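Uncharacterized esterase YxiM (Bacillus subtilis, PDB 2O14) is an uncharacterised member of the GDSL lipolytic enzyme family that probably acts as a hydrolase on ester bonds. Local coordinates at residues D260-V265 with E308-I313; Q264-A267 with D271-L274. One frame throughout, in Å; residues are numbered along the deposited sequence.

Interaction 1: D260-V265 with E308-I313; sequences DMIRQV and EKTYLI
Arg263 and Glu308 meet in a salt bridge that runs from the outer side of helix 251-266 to the residue just past the end of helix 298-307. The arginine grips side-on, with NE and NH2 each taking one carboxylate oxygen. NE to Glu308 OE1 is the shorter bond at 3.0 Å and almost straight, 177° at the hydrogen; OE1 lies in the guanidinium plane, yet the nitrogen reaches it from above the carboxylate plane. NH2 to Glu308 OE2, at 3.3 Å, is more bent and arrives on the syn side of that oxygen. The two flat groups are turned 56° against each other, so this is a twisted pair and not a coplanar fork. Arg263 reaches out extended from CG to NE, whereas Glu308 is bent at chi2 (-54°), which brings its carboxylate over to the arginine. OE2 has a second cationic partner in Arg259, one helical turn before Arg263.

Beneath the charges lies a small apolar contact. Ile262 sends CG2, anti to its own backbone N, against Thr310 CG2 at 3.5 Å, the two side chains crossing at about a right angle. The same methyl touches Glu308 CB at 4.0 Å, and Leu274 of the neighbouring strand packs on both Ile262 and Thr310. Thr310 turns its hydroxyl to Tyr311 O, 3.2 Å from OG1.

A glutamine in place of Glu308 would probably leave Arg263 and Arg259 without the negative charge that they share.

With two arginines around it, the carboxylate is likely to stay ionised, and the contact pairs a charged outer clasp with an apolar inner layer where strand 311-313 is about to begin.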
ATOM      1  N   ASP A 260      14.575  -4.954 -13.801  1.00 28.52           N
ATOM      2  CA  ASP A 260      14.985  -3.580 -13.544  1.00 27.79           C
ATOM      3  C   ASP A 260      14.599  -3.119 -12.144  1.00 27.75           C
ATOM      4  O   ASP A 260      15.415  -2.524 -11.438  1.00 26.72           O
ATOM      5  CB  ASP A 260      14.363  -2.647 -14.579  1.00 37.02           C
ATOM      6  CG  ASP A 260      14.814  -1.216 -14.410  1.00 40.50           C
ATOM      7  OD1 ASP A 260      16.019  -0.938 -14.598  1.00 43.57           O
ATOM      8  OD2 ASP A 260      13.961  -0.369 -14.081  1.00 42.61           O
HETATM    9  N   MSE A 261      13.359  -3.386 -11.743  1.00 20.78           N
HETATM   10  CA  MSE A 261      12.900  -2.990 -10.415  1.00 22.08           C
HETATM   11  C   MSE A 261      13.765  -3.628  -9.337  1.00 21.00           C
HETATM   12  O   MSE A 261      14.155  -2.970  -8.374  1.00 20.78           O
HETATM   13  CB  MSE A 261      11.442  -3.399 -10.191  1.00 30.36           C
HETATM   14  CG  MSE A 261      10.443  -2.668 -11.062  1.00 34.39           C
HETATM   15 SE   MSE A 261       8.672  -2.692 -10.274  1.00 44.54          SE
HETATM   16  CE  MSE A 261       8.022  -4.375 -10.987  1.00 36.07           C
ATOM     17  N   ILE A 262      14.057  -4.916  -9.502  1.00 23.77           N
ATOM     18  CA  ILE A 262      14.883  -5.640  -8.540  1.00 22.66           C
ATOM     19  C   ILE A 262      16.256  -4.988  -8.409  1.00 23.62           C
ATOM     20  O   ILE A 262      16.774  -4.814  -7.303  1.00 24.44           O
ATOM     21  CB  ILE A 262      15.077  -7.109  -8.969  1.00 22.07           C
ATOM     22  CG1 ILE A 262      13.734  -7.837  -8.951  1.00 17.40           C
ATOM     23  CG2 ILE A 262      16.082  -7.793  -8.047  1.00 18.49           C
ATOM     24  CD1 ILE A 262      13.761  -9.177  -9.645  1.00 22.87           C
ATOM     25  N   ARG A 263      16.846  -4.630  -9.544  1.00 27.01           N
ATOM     26  CA  ARG A 263      18.160  -4.004  -9.545  1.00 29.12           C
ATOM     27  C   ARG A 263      18.131  -2.632  -8.885  1.00 29.33           C
ATOM     28  O   ARG A 263      19.025  -2.285  -8.112  1.00 29.70           O
ATOM     29  CB  ARG A 263      18.686  -3.906 -10.978  1.00 34.98           C
ATOM     30  CG  ARG A 263      18.974  -5.276 -11.578  1.00 37.53           C
ATOM     31  CD  ARG A 263      19.672  -5.196 -12.919  1.00 39.20           C
ATOM     32  NE  ARG A 263      20.128  -6.518 -13.338  1.00 41.19           N
ATOM     33  CZ  ARG A 263      20.757  -6.773 -14.481  1.00 43.81           C
ATOM     34  NH1 ARG A 263      21.013  -5.791 -15.338  1.00 44.06           N
ATOM     35  NH2 ARG A 263      21.139  -8.012 -14.766  1.00 44.46           N
ATOM     36  N   GLN A 264      17.096  -1.852  -9.179  1.00 30.07           N
ATOM     37  CA  GLN A 264      16.982  -0.530  -8.586  1.00 28.95           C
ATOM     38  C   GLN A 264      16.855  -0.639  -7.076  1.00 28.79           C
ATOM     39  O   GLN A 264      17.461   0.138  -6.342  1.00 29.60           O
ATOM     40  CB  GLN A 264      15.779   0.216  -9.156  1.00 28.01           C
ATOM     41  CG  GLN A 264      15.961   0.668 -10.588  1.00 25.33           C
ATOM     42  CD  GLN A 264      14.950   1.718 -10.977  1.00 27.42           C
ATOM     43  OE1 GLN A 264      14.851   2.759 -10.331  1.00 26.57           O
ATOM     44  NE2 GLN A 264      14.192   1.454 -12.035  1.00 27.73           N
ATOM     45  N   VAL A 265      16.070  -1.602  -6.606  1.00 21.95           N
ATOM     46  CA  VAL A 265      15.906  -1.772  -5.172  1.00 21.87           C
ATOM     47  C   VAL A 265      17.204  -2.283  -4.553  1.00 23.09           C
ATOM     48  O   VAL A 265      17.614  -1.813  -3.494  1.00 22.97           O
ATOM     49  CB  VAL A 265      14.751  -2.742  -4.837  1.00 23.88           C
ATOM     50  CG1 VAL A 265      14.752  -3.062  -3.340  1.00 22.66           C
ATOM     51  CG2 VAL A 265      13.418  -2.109  -5.229  1.00 20.57           C
ATOM     52  N   GLU A 308      18.851 -12.929 -10.683  1.00 35.80           N
ATOM     53  CA  GLU A 308      19.123 -11.711  -9.920  1.00 34.75           C
ATOM     54  C   GLU A 308      19.436 -11.993  -8.455  1.00 33.79           C
ATOM     55  O   GLU A 308      19.629 -11.073  -7.664  1.00 33.87           O
ATOM     56  CB  GLU A 308      17.936 -10.749 -10.018  1.00 33.11           C
ATOM     57  CG  GLU A 308      17.622 -10.299 -11.438  1.00 31.99           C
ATOM     58  CD  GLU A 308      18.833  -9.708 -12.147  1.00 33.45           C
ATOM     59  OE1 GLU A 308      19.513  -8.847 -11.546  1.00 30.59           O
ATOM     60  OE2 GLU A 308      19.101 -10.098 -13.305  1.00 32.62           O
ATOM     61  N   LYS A 309      19.475 -13.271  -8.098  1.00 31.85           N
ATOM     62  CA  LYS A 309      19.780 -13.683  -6.735  1.00 31.65           C
ATOM     63  C   LYS A 309      18.899 -13.011  -5.680  1.00 29.59           C
ATOM     64  O   LYS A 309      19.389 -12.303  -4.800  1.00 27.37           O
ATOM     65  CB  LYS A 309      21.254 -13.402  -6.437  1.00 50.78           C
ATOM     66  CG  LYS A 309      22.206 -14.071  -7.411  1.00 53.76           C
ATOM     67  CD  LYS A 309      23.653 -13.720  -7.110  1.00 56.88           C
ATOM     68  CE  LYS A 309      24.586 -14.347  -8.135  1.00 58.39           C
ATOM     69  NZ  LYS A 309      24.452 -15.832  -8.168  1.00 59.54           N
ATOM     70  N   THR A 310      17.596 -13.239  -5.771  1.00 25.83           N
ATOM     71  CA  THR A 310      16.663 -12.671  -4.809  1.00 25.25           C
ATOM     72  C   THR A 310      16.093 -13.822  -3.989  1.00 25.58           C
ATOM     73  O   THR A 310      16.296 -14.986  -4.331  1.00 24.99           O
ATOM     74  CB  THR A 310      15.492 -11.962  -5.508  1.00 27.44           C
ATOM     75  OG1 THR A 310      14.629 -12.940  -6.108  1.00 25.67           O
ATOM     76  CG2 THR A 310      16.006 -11.021  -6.589  1.00 28.13           C
ATOM     77  N   TYR A 311      15.401 -13.503  -2.899  1.00 27.59           N
ATOM     78  CA  TYR A 311      14.771 -14.535  -2.087  1.00 27.43           C
ATOM     79  C   TYR A 311      13.510 -14.906  -2.859  1.00 27.32           C
ATOM     80  O   TYR A 311      13.015 -14.108  -3.662  1.00 26.02           O
ATOM     81  CB  TYR A 311      14.414 -13.993  -0.703  1.00 32.80           C
ATOM     82  CG  TYR A 311      15.614 -13.781   0.191  1.00 35.04           C
ATOM     83  CD1 TYR A 311      16.355 -14.864   0.663  1.00 36.34           C
ATOM     84  CD2 TYR A 311      16.020 -12.501   0.551  1.00 36.35           C
ATOM     85  CE1 TYR A 311      17.474 -14.673   1.475  1.00 36.61           C
ATOM     86  CE2 TYR A 311      17.137 -12.296   1.361  1.00 37.91           C
ATOM     87  CZ  TYR A 311      17.858 -13.384   1.819  1.00 38.97           C
ATOM     88  OH  TYR A 311      18.962 -13.183   2.617  1.00 40.41           O
ATOM     89  N   LEU A 312      12.988 -16.104  -2.629  1.00 30.88           N
ATOM     90  CA  LEU A 312      11.804 -16.551  -3.352  1.00 30.57           C
ATOM     91  C   LEU A 312      10.826 -17.367  -2.521  1.00 31.84           C
ATOM     92  O   LEU A 312      11.210 -18.340  -1.860  1.00 31.47           O
ATOM     93  CB  LEU A 312      12.220 -17.385  -4.572  1.00 22.67           C
ATOM     94  CG  LEU A 312      11.090 -18.033  -5.379  1.00 23.05           C
ATOM     95  CD1 LEU A 312      10.362 -16.968  -6.185  1.00 22.52           C
ATOM     96  CD2 LEU A 312      11.664 -19.099  -6.310  1.00 22.74           C
ATOM     97  N   ILE A 313       9.561 -16.957  -2.564  1.00 26.53           N
ATOM     98  CA  ILE A 313       8.486 -17.652  -1.870  1.00 26.12           C
ATOM     99  C   ILE A 313       7.624 -18.182  -3.004  1.00 25.80           C
ATOM    100  O   ILE A 313       7.004 -17.399  -3.727  1.00 25.32           O
ATOM    101  CB  ILE A 313       7.617 -16.699  -1.022  1.00 31.55           C
ATOM    102  CG1 ILE A 313       8.473 -15.971   0.014  1.00 33.24           C
ATOM    103  CG2 ILE A 313       6.518 -17.490  -0.324  1.00 31.21           C
ATOM    104  CD1 ILE A 313       9.107 -16.880   1.034  1.00 35.51           C
TER

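Interaction 2: Q264-A267 with D271-L274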
ATOM      1  N   GLN A 264      17.096  -1.852  -9.179  1.00 30.07           N
ATOM      2  CA  GLN A 264      16.982  -0.530  -8.586  1.00 28.95           C
ATOM      3  C   GLN A 264      16.855  -0.639  -7.076  1.00 28.79           C
ATOM      4  O   GLN A 264      17.461   0.138  -6.342  1.00 29.60           O
ATOM      5  CB  GLN A 264      15.779   0.216  -9.156  1.00 28.01           C
ATOM      6  CG  GLN A 264      15.961   0.668 -10.588  1.00 25.33           C
ATOM      7  CD  GLN A 264      14.950   1.718 -10.977  1.00 27.42           C
ATOM      8  OE1 GLN A 264      14.851   2.759 -10.331  1.00 26.57           O
ATOM      9  NE2 GLN A 264      14.192   1.454 -12.035  1.00 27.73           N
ATOM     10  N   VAL A 265      16.070  -1.602  -6.606  1.00 21.95           N
ATOM     11  CA  VAL A 265      15.906  -1.772  -5.172  1.00 21.87           C
ATOM     12  C   VAL A 265      17.204  -2.283  -4.553  1.00 23.09           C
ATOM     13  O   VAL A 265      17.614  -1.813  -3.494  1.00 22.97           O
ATOM     14  CB  VAL A 265      14.751  -2.742  -4.837  1.00 23.88           C
ATOM     15  CG1 VAL A 265      14.752  -3.062  -3.340  1.00 22.66           C
ATOM     16  CG2 VAL A 265      13.418  -2.109  -5.229  1.00 20.57           C
ATOM     17  N   LYS A 266      17.855  -3.235  -5.212  1.00 25.51           N
ATOM     18  CA  LYS A 266      19.110  -3.764  -4.692  1.00 28.17           C
ATOM     19  C   LYS A 266      20.169  -2.671  -4.672  1.00 28.08           C
ATOM     20  O   LYS A 266      21.080  -2.694  -3.848  1.00 28.95           O
ATOM     21  CB  LYS A 266      19.594  -4.948  -5.533  1.00 35.37           C
ATOM     22  CG  LYS A 266      18.969  -6.278  -5.147  1.00 39.10           C
ATOM     23  CD  LYS A 266      19.415  -7.386  -6.095  1.00 43.69           C
ATOM     24  CE  LYS A 266      19.053  -8.766  -5.567  1.00 45.43           C
ATOM     25  NZ  LYS A 266      19.817  -9.096  -4.329  1.00 47.32           N
ATOM     26  N   ALA A 267      20.043  -1.707  -5.577  1.00 35.43           N
ATOM     27  CA  ALA A 267      20.993  -0.601  -5.637  1.00 35.54           C
ATOM     28  C   ALA A 267      20.892   0.260  -4.375  1.00 35.89           C
ATOM     29  O   ALA A 267      21.803   1.025  -4.065  1.00 36.19           O
ATOM     30  CB  ALA A 267      20.729   0.252  -6.874  1.00 33.34           C
ATOM     31  N   ASP A 271      16.877  -5.741   0.350  1.00 27.57           N
ATOM     32  CA  ASP A 271      16.728  -7.070  -0.233  1.00 27.49           C
ATOM     33  C   ASP A 271      15.376  -7.251  -0.912  1.00 26.38           C
ATOM     34  O   ASP A 271      14.407  -6.558  -0.593  1.00 24.01           O
ATOM     35  CB  ASP A 271      16.915  -8.153   0.832  1.00 34.33           C
ATOM     36  CG  ASP A 271      18.352  -8.262   1.301  1.00 36.80           C
ATOM     37  OD1 ASP A 271      19.251  -8.332   0.434  1.00 35.61           O
ATOM     38  OD2 ASP A 271      18.580  -8.284   2.530  1.00 36.68           O
ATOM     39  N   VAL A 272      15.325  -8.191  -1.849  1.00 31.60           N
ATOM     40  CA  VAL A 272      14.101  -8.460  -2.585  1.00 30.48           C
ATOM     41  C   VAL A 272      13.588  -9.878  -2.389  1.00 31.00           C
ATOM     42  O   VAL A 272      14.353 -10.843  -2.469  1.00 30.29           O
ATOM     43  CB  VAL A 272      14.300  -8.255  -4.095  1.00 20.96           C
ATOM     44  CG1 VAL A 272      12.994  -8.519  -4.823  1.00 20.47           C
ATOM     45  CG2 VAL A 272      14.793  -6.852  -4.373  1.00 21.78           C
ATOM     46  N   ILE A 273      12.288  -9.993  -2.134  1.00 24.34           N
ATOM     47  CA  ILE A 273      11.642 -11.288  -1.968  1.00 23.00           C
ATOM     48  C   ILE A 273      10.543 -11.385  -3.022  1.00 23.79           C
ATOM     49  O   ILE A 273       9.521 -10.699  -2.919  1.00 23.08           O
ATOM     50  CB  ILE A 273      10.978 -11.438  -0.579  1.00 21.19           C
ATOM     51  CG1 ILE A 273      12.023 -11.297   0.532  1.00 19.04           C
ATOM     52  CG2 ILE A 273      10.282 -12.794  -0.485  1.00 17.13           C
ATOM     53  CD1 ILE A 273      11.421 -11.176   1.908  1.00 17.97           C
ATOM     54  N   LEU A 274      10.756 -12.221  -4.034  1.00 21.60           N
ATOM     55  CA  LEU A 274       9.763 -12.397  -5.091  1.00 22.73           C
ATOM     56  C   LEU A 274       8.791 -13.509  -4.711  1.00 23.43           C
ATOM     57  O   LEU A 274       9.179 -14.490  -4.076  1.00 23.31           O
ATOM     58  CB  LEU A 274      10.439 -12.757  -6.414  1.00 20.28           C
ATOM     59  CG  LEU A 274      11.410 -11.744  -7.024  1.00 21.24           C
ATOM     60  CD1 LEU A 274      11.995 -12.333  -8.290  1.00 18.78           C
ATOM     61  CD2 LEU A 274      10.690 -10.428  -7.325  1.00 20.39           C
TER
HETATM   62  O   HOH W   1      17.792  -9.838  -1.860  1.00 45.47           O
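A single water ties Lys266 to the start of strand 271-275: it accepts from Val272 N at 3.0 Å, donates to Asp271 OD1 at 3.1 Å and accepts from Lys266 NZ at 3.3 Å. It sits where the beta-alpha-beta unit made of strand 233-237, helix 251-266 and strand 271-275 turns from helix into its second strand, within the parallel sheet of the SGNH-hydrolase-type domain. The ammonium and the carboxylate are 4.9 Å apart between Lys266 NZ and Asp271 OD1, so the opposite charges are linked through the water without touching. Lys266 NZ also makes a weak hydrogen bond to Lys309 O, just ahead of strand 311-313.

Next to this polar bridge the last turn of the helix rests on the strand through one valine from each side. Val265 CG1 stands anti to the backbone N (chi1 171°), which directs it at Val272; Val265 CG1 is 3.9 Å from Val272 CG2, and the two side chains meet at a slant. Phe234, Leu225 and Ile228 also pack on Val265, making it part of the buried layer between helix and sheet. Lys266 contributes the aliphatic part of its chain: while NZ reaches the water, its second methylene lies beside the valine, with Lys266 CG 4.3 Å from Val272 CG2.

Overall arrangement
Strand 233-237 leads into helix 251-266, whose last turns take part in both contacts. Interaction 2 is the first to close, and its loop is very short: three residues separate 264-267 from 271-274, bringing the chain from helix into strand 271-275. From there it runs on through helix 298-307 to 308-313, and interaction 1 brings it back to the same helix after 42 intervening residues. The short loop thus lies wholly within the span of the long one. Strands 271-275 and 311-313 are parallel neighbours, joined by backbone hydrogen bonds such as Tyr311 N to Val272 O, so one helix is fastened to strand 271-275 and to the residues leading into the edge strand 311-313.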